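Local coordinates for phenylacetic acid degradation-related protein (Ralstonia eutropha JMP134, PDB 2PIM) that is a putative thioesterase of the hotdog-fold superfamily that probably hydrolyses fatty acyl-CoA thioesters, at residues Arg106-Gly111 against Asn116-Leu121; Met64-Thr69 against Cys83-Leu88; Gly27-Val32 against Gly37-Asp42. All coordinates share one frame; numbering follows the deposited sequence.

Interaction 1 of 3, residues Arg106-Gly111 against Asn116-Leu121; sequences RLERRG and NVVGEL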
loop_
_atom_site.group_PDB
_atom_site.type_symbol
_atom_site.label_atom_id
_atom_site.label_comp_id
_atom_site.label_asym_id
_atom_site.label_seq_id
_atom_site.Cartn_x
_atom_site.Cartn_y
_atom_site.Cartn_z
ATOM N N ARG A 106 -17.243 2.514 0.071
ATOM C CA ARG A 106 -18.544 2.429 0.748
ATOM C C ARG A 106 -18.324 2.104 2.227
ATOM O O ARG A 106 -17.554 1.193 2.557
ATOM C CB ARG A 106 -19.441 1.318 0.148
ATOM C CG ARG A 106 -20.793 1.154 0.879
ATOM C CD ARG A 106 -21.682 -0.028 0.427
ATOM N NE ARG A 106 -21.391 -1.312 1.090
ATOM C CZ ARG A 106 -20.648 -2.284 0.562
ATOM N NH1 ARG A 106 -20.094 -2.161 -0.634
ATOM N NH2 ARG A 106 -20.452 -3.392 1.229
ATOM N N LEU A 107 -19.040 2.812 3.098
ATOM C CA LEU A 107 -19.125 2.466 4.527
ATOM C C LEU A 107 -20.033 1.263 4.787
ATOM O O LEU A 107 -21.211 1.324 4.516
ATOM C CB LEU A 107 -19.673 3.661 5.346
ATOM C CG LEU A 107 -18.627 4.737 5.588
ATOM C CD1 LEU A 107 -19.252 6.073 5.923
ATOM C CD2 LEU A 107 -17.653 4.291 6.661
ATOM N N GLU A 108 -19.486 0.175 5.325
ATOM C CA GLU A 108 -20.300 -0.951 5.772
ATOM C C GLU A 108 -20.863 -0.701 7.141
ATOM O O GLU A 108 -21.886 -1.256 7.462
ATOM C CB GLU A 108 -19.502 -2.248 5.867
ATOM C CG GLU A 108 -19.099 -2.807 4.554
ATOM C CD GLU A 108 -19.877 -4.030 4.155
ATOM O OE1 GLU A 108 -21.129 -3.954 4.152
ATOM O OE2 GLU A 108 -19.218 -5.043 3.806
ATOM N N ARG A 109 -20.140 0.047 7.961
ATOM C CA ARG A 109 -20.631 0.464 9.261
ATOM C C ARG A 109 -19.912 1.708 9.721
ATOM O O ARG A 109 -18.707 1.792 9.587
ATOM C CB ARG A 109 -20.404 -0.634 10.296
ATOM C CG ARG A 109 -20.800 -0.176 11.711
ATOM C CD ARG A 109 -21.377 -1.278 12.562
ATOM N NE ARG A 109 -22.015 -0.695 13.746
ATOM C CZ ARG A 109 -21.365 -0.257 14.826
ATOM N NH1 ARG A 109 -20.036 -0.337 14.912
ATOM N NH2 ARG A 109 -22.050 0.283 15.817
ATOM N N ARG A 110 -20.674 2.658 10.231
ATOM C CA ARG A 110 -20.181 3.870 10.876
ATOM C C ARG A 110 -20.450 3.773 12.357
ATOM O O ARG A 110 -21.545 4.057 12.760
ATOM C CB ARG A 110 -21.012 5.070 10.452
ATOM C CG ARG A 110 -20.907 5.415 9.039
ATOM C CD ARG A 110 -21.600 6.780 8.782
ATOM N NE ARG A 110 -22.337 6.676 7.527
ATOM C CZ ARG A 110 -22.707 7.685 6.761
ATOM N NH1 ARG A 110 -22.446 8.954 7.099
ATOM N NH2 ARG A 110 -23.347 7.395 5.642
ATOM N N GLY A 111 -19.473 3.400 13.163
ATOM C CA GLY A 111 -19.707 3.222 14.579
ATOM C C GLY A 111 -19.438 4.504 15.319
ATOM O O GLY A 111 -19.073 5.495 14.716
ATOM N N ASN A 116 -16.073 0.634 9.398
ATOM C CA ASN A 116 -15.676 -0.433 8.513
ATOM C C ASN A 116 -16.004 0.029 7.112
ATOM O O ASN A 116 -17.145 0.366 6.811
ATOM C CB ASN A 116 -16.421 -1.698 8.891
ATOM C CG ASN A 116 -16.191 -2.096 10.349
ATOM O OD1 ASN A 116 -15.174 -2.724 10.686
ATOM N ND2 ASN A 116 -17.125 -1.732 11.217
ATOM N N VAL A 117 -14.978 0.103 6.272
ATOM C CA VAL A 117 -15.089 0.677 4.936
ATOM C C VAL A 117 -14.668 -0.385 3.950
ATOM O O VAL A 117 -13.781 -1.150 4.254
ATOM C CB VAL A 117 -14.129 1.871 4.757
ATOM C CG1 VAL A 117 -14.620 2.769 3.595
ATOM C CG2 VAL A 117 -14.000 2.684 6.025
ATOM N N VAL A 118 -15.307 -0.455 2.786
ATOM C CA VAL A 118 -14.807 -1.294 1.707
ATOM C C VAL A 118 -14.421 -0.373 0.542
ATOM O O VAL A 118 -15.049 0.659 0.320
ATOM C CB VAL A 118 -15.812 -2.372 1.230
ATOM C CG1 VAL A 118 -16.341 -3.187 2.428
ATOM C CG2 VAL A 118 -16.947 -1.751 0.535
ATOM N N GLY A 119 -13.357 -0.745 -0.147
ATOM C CA GLY A 119 -12.870 -0.023 -1.287
ATOM C C GLY A 119 -12.714 -0.991 -2.449
ATOM O O GLY A 119 -12.444 -2.154 -2.229
ATOM N N GLU A 120 -12.940 -0.495 -3.672
ATOM C CA GLU A 120 -12.725 -1.248 -4.915
ATOM C C GLU A 120 -11.952 -0.341 -5.859
ATOM O O GLU A 120 -12.141 0.865 -5.861
ATOM C CB GLU A 120 -14.056 -1.631 -5.510
ATOM C CG GLU A 120 -14.833 -2.558 -4.569
ATOM C CD GLU A 120 -16.286 -2.828 -4.977
ATOM O OE1 GLU A 120 -16.774 -2.148 -5.930
ATOM O OE2 GLU A 120 -16.914 -3.732 -4.332
ATOM N N LEU A 121 -11.025 -0.920 -6.602
ATOM C CA LEU A 121 -10.227 -0.167 -7.549
ATOM C C LEU A 121 -10.418 -0.840 -8.904
ATOM O O LEU A 121 -10.205 -2.067 -9.038
ATOM C CB LEU A 121 -8.765 -0.196 -7.115
ATOM C CG LEU A 121 -7.790 0.888 -7.482
ATOM C CD1 LEU A 121 -8.200 2.315 -7.039
ATOM C CD2 LEU A 121 -6.457 0.495 -6.865
#
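Asn116 meets Arg109 and Glu108 at a classic beta bulge in an antiparallel hairpin of the hotdog sheet. Its N-H bonds to Arg109 O, while its own carbonyl oxygen takes two donors. Glu108 N comes to Asn116 O at 2.8 Å, tilted 22° from the carbonyl plane. Arg109 N approaches the same Asn116 O at 3.2 Å, in that plane and on a lone pair. Two residues thus face one, and the register shifts by one between Leu107 and Arg109. The amide of Asn116 runs alongside Arg109, with ND2 3.6 Å from Arg109 CB.

Val117 turns to the opposite face, toward helix 58-75, where it touches Thr69 and Val73. Its CG2 meets Leu107 CD2 at 4.0 Å in a non-hydrogen-bonded pair, and its CG1 packs on the backbone of Arg106.

Val118 closes the hydrogen-bonded pair with Arg106 through two nearly straight backbone bonds. On the outer face its methyls separate. CG1 presses against Glu108 CG at 3.5 Å, whereas CG2 sits between the backbone N and the carbonyl carbon. In the Arg106 conformer described here, one of two, a bend at chi3 (86°) sets one face of the guanidinium against this methyl, with NH1 3.4 Å from Val118 CG2. In that same conformer Arg106 NH2 makes an in-plane salt bridge to Glu108 OE1 at 3.1 Å.

Interaction 2 of 3, residues Met64-Thr69 against Cys83-Leu88; sequences MLDDVT and CSTLNL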
loop_
_atom_site.group_PDB
_atom_site.type_symbol
_atom_site.label_atom_id
_atom_site.label_comp_id
_atom_site.label_asym_id
_atom_site.label_seq_id
_atom_site.Cartn_x
_atom_site.Cartn_y
_atom_site.Cartn_z
HETATM N N MSE A 64 -3.712 3.622 -2.953
HETATM C CA MSE A 64 -4.933 4.238 -3.516
HETATM C C MSE A 64 -6.218 3.810 -2.765
HETATM O O MSE A 64 -7.100 4.636 -2.480
HETATM C CB MSE A 64 -5.038 3.834 -4.968
HETATM C CG MSE A 64 -3.953 4.421 -5.797
HETATM SE SE MSE A 64 -3.852 3.578 -7.594
HETATM C CE MSE A 64 -2.170 4.354 -8.226
ATOM N N LEU A 65 -6.289 2.520 -2.427
ATOM C CA LEU A 65 -7.376 1.975 -1.614
ATOM C C LEU A 65 -7.393 2.582 -0.221
ATOM O O LEU A 65 -8.460 2.887 0.338
ATOM C CB LEU A 65 -7.301 0.434 -1.585
ATOM C CG LEU A 65 -7.708 -0.258 -2.925
ATOM C CD1 LEU A 65 -7.189 -1.669 -3.058
ATOM C CD2 LEU A 65 -9.213 -0.224 -3.171
ATOM N N ASP A 66 -6.210 2.794 0.334
ATOM C CA ASP A 66 -6.084 3.466 1.606
ATOM C C ASP A 66 -6.641 4.872 1.505
ATOM O O ASP A 66 -7.366 5.332 2.409
ATOM C CB ASP A 66 -4.612 3.435 2.072
ATOM C CG ASP A 66 -4.420 3.990 3.504
ATOM O OD1 ASP A 66 -5.211 3.694 4.401
ATOM O OD2 ASP A 66 -3.446 4.706 3.742
ATOM N N ASP A 67 -6.303 5.581 0.420
ATOM C CA ASP A 67 -6.741 6.964 0.266
ATOM C C ASP A 67 -8.276 7.060 0.151
ATOM O O ASP A 67 -8.924 7.858 0.825
ATOM C CB ASP A 67 -6.104 7.618 -0.963
ATOM C CG ASP A 67 -6.534 9.077 -1.116
ATOM O OD1 ASP A 67 -6.017 9.895 -0.344
ATOM O OD2 ASP A 67 -7.401 9.405 -1.983
ATOM N N VAL A 68 -8.865 6.234 -0.699
ATOM C CA VAL A 68 -10.300 6.353 -0.969
ATOM C C VAL A 68 -11.149 6.037 0.271
ATOM O O VAL A 68 -12.146 6.786 0.590
ATOM C CB VAL A 68 -10.719 5.568 -2.259
ATOM C CG1 VAL A 68 -10.674 4.055 -2.046
ATOM C CG2 VAL A 68 -12.043 6.030 -2.740
ATOM N N THR A 69 -10.707 5.028 1.026
ATOM C CA THR A 69 -11.420 4.569 2.211
ATOM C C THR A 69 -11.294 5.572 3.374
ATOM O O THR A 69 -12.281 5.986 3.958
ATOM C CB THR A 69 -11.025 3.129 2.625
ATOM O OG1 THR A 69 -9.617 3.029 2.936
ATOM C CG2 THR A 69 -11.392 2.145 1.524
ATOM N N CYS A 83 -9.556 10.557 11.336
ATOM C CA CYS A 83 -9.589 9.166 10.901
ATOM C C CYS A 83 -8.199 8.511 10.983
ATOM O O CYS A 83 -7.229 8.961 10.354
ATOM C CB CYS A 83 -10.120 9.051 9.490
ATOM S SG CYS A 83 -9.835 7.333 8.773
ATOM N N SER A 84 -8.148 7.396 11.697
ATOM C CA SER A 84 -6.955 6.625 11.855
ATOM C C SER A 84 -7.154 5.168 11.441
ATOM O O SER A 84 -7.831 4.439 12.117
ATOM C CB SER A 84 -6.610 6.712 13.329
ATOM O OG SER A 84 -5.411 6.079 13.602
ATOM N N THR A 85 -6.545 4.723 10.351
ATOM C CA THR A 85 -6.714 3.343 9.891
ATOM C C THR A 85 -5.862 2.331 10.677
ATOM O O THR A 85 -4.655 2.476 10.770
ATOM C CB THR A 85 -6.378 3.233 8.398
ATOM O OG1 THR A 85 -7.231 4.117 7.647
ATOM C CG2 THR A 85 -6.595 1.842 7.889
ATOM N N LEU A 86 -6.495 1.282 11.201
ATOM C CA LEU A 86 -5.860 0.330 12.094
ATOM C C LEU A 86 -5.408 -0.884 11.327
ATOM O O LEU A 86 -4.334 -1.418 11.582
ATOM C CB LEU A 86 -6.831 -0.117 13.174
ATOM C CG LEU A 86 -7.402 0.981 14.050
ATOM C CD1 LEU A 86 -8.313 0.370 15.109
ATOM C CD2 LEU A 86 -6.321 1.820 14.743
ATOM N N ASN A 87 -6.242 -1.331 10.402
ATOM C CA ASN A 87 -5.962 -2.491 9.578
ATOM C C ASN A 87 -6.504 -2.180 8.204
ATOM O O ASN A 87 -7.528 -1.464 8.096
ATOM C CB ASN A 87 -6.677 -3.756 10.144
ATOM C CG ASN A 87 -6.255 -5.066 9.428
ATOM O OD1 ASN A 87 -6.946 -5.534 8.511
ATOM N ND2 ASN A 87 -5.143 -5.702 9.918
ATOM N N LEU A 88 -5.808 -2.689 7.175
ATOM C CA LEU A 88 -6.248 -2.610 5.789
ATOM C C LEU A 88 -5.926 -3.964 5.119
ATOM O O LEU A 88 -4.800 -4.378 5.113
ATOM C CB LEU A 88 -5.489 -1.495 5.079
ATOM C CG LEU A 88 -5.755 -1.155 3.607
ATOM C CD1 LEU A 88 -7.191 -0.772 3.348
ATOM C CD2 LEU A 88 -4.846 -0.031 3.198
HETATM O O HOH W 1 -7.833 3.386 5.086
#
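Asp66 and Leu88 make the closest direct contact between helix 58-75, the central "sausage" of the hotdog fold, and strand 84-92 of the sheet that wraps it. Leu88 CD2 lies 3.7 Å from Asp66 CB and also approaches OD1, so one methyl packs along the aliphatic root and the near oxygen of the acid. The leucine reaches the helix because its CG stands anti to the backbone N (chi1 -179°).

The side chains of Asp66 and Thr85 run antiparallel past one another. Their OD1 and OG1 are 3.8 Å apart, too far for a direct bond, and a water bridges them. It donates to Asp66 OD1 at 2.7 Å and to Thr69 OG1 at 2.8 Å, and it also hydrogen-bonds Thr85 OG1 at 2.7 Å, with the direction of that last bond unsettled. Three side chains from two elements therefore grip a single water, and the helix-to-strand contact is polar on one flank and apolar on the other.

Further out, the second subunit fixes the other carboxylate oxygen: Asp66 OD2 accepts a hydrogen bond from Gly59 N of that chain. Asn87 and Leu88 pair with an antiparallel strand of the same neighbour, which carries the sheet across the dimer interface. A classic bulge, in which Leu86 and Asn87 both face Thr134, lies between Thr85 and Leu88.

Within the helix, Thr69 is held by its own turn. With chi1 at 60°, its hydroxyl folds back to donate to Leu65 O, an oxygen that also accepts Thr69 N, and the OG1 to Leu65 O distance is 2.8 Å.

Interaction 3 of 3, residues Gly27-Val32 against Gly37-Asp42; sequences GVIRAV and GSLESD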
loop_
_atom_site.group_PDB
_atom_site.type_symbol
_atom_site.label_atom_id
_atom_site.label_comp_id
_atom_site.label_asym_id
_atom_site.label_seq_id
_atom_site.Cartn_x
_atom_site.Cartn_y
_atom_site.Cartn_z
ATOM N N GLY A 27 -4.616 11.597 -7.073
ATOM C CA GLY A 27 -5.933 11.435 -6.506
ATOM C C GLY A 27 -6.821 12.638 -6.757
ATOM O O GLY A 27 -6.424 13.770 -6.482
ATOM N N VAL A 28 -8.013 12.397 -7.294
ATOM C CA VAL A 28 -8.991 13.475 -7.561
ATOM C C VAL A 28 -10.358 12.936 -7.258
ATOM O O VAL A 28 -10.852 12.020 -7.950
ATOM C CB VAL A 28 -8.994 13.963 -9.040
ATOM C CG1 VAL A 28 -9.939 15.109 -9.214
ATOM C CG2 VAL A 28 -7.611 14.373 -9.492
ATOM N N ILE A 29 -10.979 13.537 -6.246
ATOM C CA ILE A 29 -12.291 13.125 -5.774
ATOM C C ILE A 29 -13.308 13.460 -6.842
ATOM O O ILE A 29 -13.409 14.598 -7.277
ATOM C CB ILE A 29 -12.694 13.890 -4.503
ATOM C CG1 ILE A 29 -11.686 13.683 -3.365
ATOM C CG2 ILE A 29 -14.104 13.513 -4.083
ATOM C CD1 ILE A 29 -11.679 12.376 -2.812
ATOM N N ARG A 30 -14.085 12.473 -7.261
ATOM C CA ARG A 30 -15.073 12.700 -8.295
ATOM C C ARG A 30 -16.515 12.705 -7.760
ATOM O O ARG A 30 -17.357 13.258 -8.397
ATOM C CB ARG A 30 -14.915 11.649 -9.405
ATOM C CG ARG A 30 -13.550 11.625 -10.049
ATOM C CD ARG A 30 -13.166 12.995 -10.633
ATOM N NE ARG A 30 -14.100 13.442 -11.665
ATOM C CZ ARG A 30 -14.048 13.069 -12.943
ATOM N NH1 ARG A 30 -13.106 12.238 -13.353
ATOM N NH2 ARG A 30 -14.912 13.568 -13.826
ATOM N N ALA A 31 -16.794 12.103 -6.607
ATOM C CA ALA A 31 -18.164 11.968 -6.118
ATOM C C ALA A 31 -18.180 11.678 -4.644
ATOM O O ALA A 31 -17.299 10.981 -4.132
ATOM C CB ALA A 31 -18.893 10.857 -6.865
ATOM N N VAL A 32 -19.156 12.251 -3.950
ATOM C CA VAL A 32 -19.378 11.943 -2.539
ATOM C C VAL A 32 -20.866 11.862 -2.288
ATOM O O VAL A 32 -21.647 12.606 -2.870
ATOM C CB VAL A 32 -18.818 13.012 -1.570
ATOM C CG1 VAL A 32 -18.517 12.376 -0.215
ATOM C CG2 VAL A 32 -17.576 13.655 -2.113
ATOM N N GLY A 37 -23.206 6.999 1.999
ATOM C CA GLY A 37 -21.971 6.585 2.639
ATOM C C GLY A 37 -21.014 6.072 1.604
ATOM O O GLY A 37 -20.475 5.002 1.754
ATOM N N SER A 38 -20.802 6.850 0.544
ATOM C CA SER A 38 -19.973 6.415 -0.573
ATOM C C SER A 38 -19.131 7.583 -1.064
ATOM O O SER A 38 -19.414 8.740 -0.769
ATOM C CB SER A 38 -20.844 5.877 -1.705
ATOM O OG SER A 38 -21.613 6.906 -2.340
ATOM N N LEU A 39 -18.073 7.258 -1.785
ATOM C CA LEU A 39 -17.155 8.242 -2.289
ATOM C C LEU A 39 -16.424 7.612 -3.470
ATOM O O LEU A 39 -16.224 6.426 -3.508
ATOM C CB LEU A 39 -16.167 8.678 -1.200
ATOM C CG LEU A 39 -15.130 9.756 -1.571
ATOM C CD1 LEU A 39 -14.914 10.768 -0.458
ATOM C CD2 LEU A 39 -13.827 9.117 -1.935
ATOM N N GLU A 40 -16.034 8.441 -4.428
ATOM C CA GLU A 40 -15.363 7.986 -5.625
ATOM C C GLU A 40 -14.171 8.921 -5.871
ATOM O O GLU A 40 -14.287 10.127 -5.668
ATOM C CB GLU A 40 -16.367 8.053 -6.756
ATOM C CG GLU A 40 -16.091 7.192 -7.958
ATOM C CD GLU A 40 -17.396 6.780 -8.707
ATOM O OE1 GLU A 40 -18.125 5.853 -8.288
ATOM O OE2 GLU A 40 -17.690 7.405 -9.725
ATOM N N SER A 41 -13.020 8.353 -6.213
ATOM C CA SER A 41 -11.843 9.126 -6.550
ATOM C C SER A 41 -11.100 8.497 -7.742
ATOM O O SER A 41 -11.042 7.271 -7.895
ATOM C CB SER A 41 -10.916 9.235 -5.325
ATOM O OG SER A 41 -9.753 10.022 -5.586
ATOM N N ASP A 42 -10.535 9.349 -8.580
ATOM C CA ASP A 42 -9.586 8.911 -9.586
ATOM C C ASP A 42 -8.192 8.786 -8.979
ATOM O O ASP A 42 -7.894 9.471 -8.015
ATOM C CB ASP A 42 -9.507 9.935 -10.709
ATOM C CG ASP A 42 -10.750 9.976 -11.542
ATOM O OD1 ASP A 42 -11.380 8.916 -11.697
ATOM O OD2 ASP A 42 -11.079 11.067 -12.049
#
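Arg30 reaches across the strand pair to Asp42. Its CB lies 4.1 Å from Glu40 O, the carbonyl that its own backbone N-H also uses. CG and CD then pass close over the carboxylate, each 3.2 Å from Asp42 OD2. Successive bends near -60° at chi2 and chi3 curl the chain back on itself, so the guanidinium returns to the same oxygen instead of extending away from the strand. NE and CZ stay farther off, and NH1 at the tip closes a salt bridge to Asp42 OD2 at 2.7 Å. The bond is nearly straight, uses the syn lone pair of OD2 and lies within 2° of the guanidinium plane, although the two flat groups are turned 71° apart. Asp42 OD1 has a second partner, Arg102 NH2, so the carboxylate is held by two arginines and is probably kept ionised.

The backbone beneath is a bulged pair. Glu40 O accepts Arg30 N and, weakly, Ala31 N, while Glu40 N returns a bond to Ala31 O. On this same face Ala31 CB rests on Glu40 CB, and the Glu40 carboxylate goes on to salt bridges with Arg102 and Arg104.

The opposite face is largely apolar, with Ser41 as its polar member. The side chains of Ile29 and Leu39 cross at about a right angle, Ile29 CD1 lying 4.0 Å from Leu39 CD2, and Val32 CG1 lies alongside Leu39 CD1. Phe8 of helix 7-12 and Val68 and Leu72 of helix 58-75 add to this layer. The arrangement is a bulged antiparallel beta hairpin, with a charged face and a largely apolar face turned to the helices, at the margin of the hotdog sheet.

Overall arrangement
The three contacts join parts of one hotdog fold. Interactions 1 and 3 are bulged antiparallel strand pairs of the same sheet, knit by backbone bonds and bearing charged groups outside. Their strands 99-107 and 38-45 are neighbours, and Leu107 N probably bonds Gly37 O at 2.9 Å. Interaction 1 is a surface contact and interaction 3 is partly buried. Interaction 2 is buried and differs in kind: helix meets strand through side chains and a water, and the second subunit takes part. Helix 58-75 unites all three, with Leu65 and Thr69 packing on Gly119 of interaction 1, and Val68 on Ser41 of interaction 3.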